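Local coordinates for probable fumarate reductase Ifc3 (PDB 1QO8), which catalyses the reduction of fumarate to succinate, essentially in that direction alone, with one FAD and four covalently bound c-type hemes per subunit, at residues N199-K202 and L203-L207. Numbering follows the deposited sequence.
Sequences NDIK and LVTIL
D200 and L203 meet side chain to side chain at the start of helix 201-220, where D200 is the N-cap of this helix in the FAD-binding part of the chain. Followed outward, D200 CB lies 3.8 Å from L203 CD1, CG comes within 3.6 Å of L203 CG, OD2 rests against the same leucine branch, and OD1 turns back to the helix. With CG anti to the backbone N (chi1 -174°), OD1 can accept from K202 N at 3.1 Å, on its anti side and 20° out of the carboxylate plane. Aspartate suits this place because its short arm reaches a first-turn amide and its negative charge probably interacts favourably with the positive, amide-bearing start of the helix. The bent chain of K202 folds back, bringing NZ to 3.5 Å from D200 OD1 in a salt bridge. An alanine in place of D200 would probably leave K202 N without its side-chain capping acceptor and K202 NZ without this carboxylate mate. The main chain adds its own bond: D200 O accepts from V204 N at 3.0 Å. L203 and V204 supply apolar surface for the buried side: V204 CG2 packs on N199 CB, L203 touches I507, and V204 reaches A191 of helix 184-194. Threonine fits the more open flank, since its hydroxyl can bond back to its own helix. I201 O is thus gripped twice, by T205 N and, from the opposite face of its carbonyl plane, by T205 OG1 at 2.8 Å.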
loop_
_atom_site.group_PDB
_atom_site.type_symbol
_atom_site.label_atom_id
_atom_site.label_comp_id
_atom_site.label_asym_id
_atom_site.label_seq_id
_atom_site.Cartn_x
_atom_site.Cartn_y
_atom_site.Cartn_z
ATOM N N ASN A 199 -5.117 14.386 -6.478
ATOM C CA ASN A 199 -6.290 13.827 -7.098
ATOM C C ASN A 199 -5.996 13.654 -8.603
ATOM O O ASN A 199 -5.291 14.477 -9.145
ATOM C CB ASN A 199 -7.611 14.611 -7.074
ATOM C CG ASN A 199 -7.912 15.350 -5.791
ATOM O OD1 ASN A 199 -9.033 15.394 -5.226
ATOM N ND2 ASN A 199 -6.923 16.058 -5.330
ATOM N N ASP A 200 -6.501 12.603 -9.184
ATOM C CA ASP A 200 -6.619 12.451 -10.622
ATOM C C ASP A 200 -7.557 13.520 -11.196
ATOM O O ASP A 200 -8.807 13.453 -11.187
ATOM C CB ASP A 200 -7.104 11.033 -10.899
ATOM C CG ASP A 200 -7.114 10.715 -12.383
ATOM O OD1 ASP A 200 -7.212 11.583 -13.264
ATOM O OD2 ASP A 200 -7.032 9.558 -12.797
ATOM N N ILE A 201 -6.914 14.528 -11.813
ATOM C CA ILE A 201 -7.571 15.729 -12.303
ATOM C C ILE A 201 -8.658 15.381 -13.295
ATOM O O ILE A 201 -9.633 16.134 -13.339
ATOM C CB ILE A 201 -6.619 16.799 -12.886
ATOM C CG1 ILE A 201 -7.339 18.064 -13.310
ATOM C CG2 ILE A 201 -5.870 16.253 -14.115
ATOM C CD1 ILE A 201 -7.727 19.066 -12.270
ATOM N N LYS A 202 -8.537 14.292 -14.035
ATOM C CA LYS A 202 -9.582 13.890 -14.942
ATOM C C LYS A 202 -10.822 13.375 -14.209
ATOM O O LYS A 202 -11.951 13.594 -14.669
ATOM C CB LYS A 202 -9.069 12.821 -15.928
ATOM C CG LYS A 202 -7.719 13.162 -16.502
ATOM C CD LYS A 202 -6.896 11.986 -16.979
ATOM C CE LYS A 202 -6.953 10.712 -16.153
ATOM N NZ LYS A 202 -5.572 10.128 -16.030
ATOM N N LEU A 203 -10.571 12.687 -13.082
ATOM C CA LEU A 203 -11.757 12.157 -12.366
ATOM C C LEU A 203 -12.465 13.344 -11.717
ATOM O O LEU A 203 -13.697 13.440 -11.755
ATOM C CB LEU A 203 -11.272 11.082 -11.403
ATOM C CG LEU A 203 -10.599 9.835 -11.958
ATOM C CD1 LEU A 203 -10.281 8.889 -10.797
ATOM C CD2 LEU A 203 -11.491 9.132 -12.990
ATOM N N VAL A 204 -11.682 14.290 -11.190
ATOM C CA VAL A 204 -12.194 15.484 -10.543
ATOM C C VAL A 204 -13.043 16.331 -11.473
ATOM O O VAL A 204 -14.074 16.862 -11.023
ATOM C CB VAL A 204 -11.093 16.335 -9.876
ATOM C CG1 VAL A 204 -11.608 17.547 -9.141
ATOM C CG2 VAL A 204 -10.412 15.411 -8.849
ATOM N N THR A 205 -12.560 16.520 -12.710
ATOM C CA THR A 205 -13.301 17.246 -13.731
ATOM C C THR A 205 -14.652 16.643 -14.057
ATOM O O THR A 205 -15.661 17.352 -14.087
ATOM C CB THR A 205 -12.398 17.353 -15.020
ATOM O OG1 THR A 205 -11.228 18.090 -14.603
ATOM C CG2 THR A 205 -13.088 18.086 -16.143
ATOM N N ILE A 206 -14.750 15.355 -14.290
ATOM C CA ILE A 206 -16.014 14.636 -14.430
ATOM C C ILE A 206 -16.915 14.742 -13.207
ATOM O O ILE A 206 -18.139 14.955 -13.352
ATOM C CB ILE A 206 -15.744 13.154 -14.714
ATOM C CG1 ILE A 206 -15.128 13.130 -16.146
ATOM C CG2 ILE A 206 -16.964 12.269 -14.603
ATOM C CD1 ILE A 206 -14.840 11.765 -16.688
ATOM N N LEU A 207 -16.297 14.593 -12.035
ATOM C CA LEU A 207 -17.025 14.808 -10.796
ATOM C C LEU A 207 -17.709 16.187 -10.836
ATOM O O LEU A 207 -18.929 16.226 -10.719
ATOM C CB LEU A 207 -16.155 14.706 -9.531
ATOM C CG LEU A 207 -16.967 14.830 -8.246
ATOM C CD1 LEU A 207 -17.950 13.676 -8.183
ATOM C CD2 LEU A 207 -16.072 14.842 -6.986
#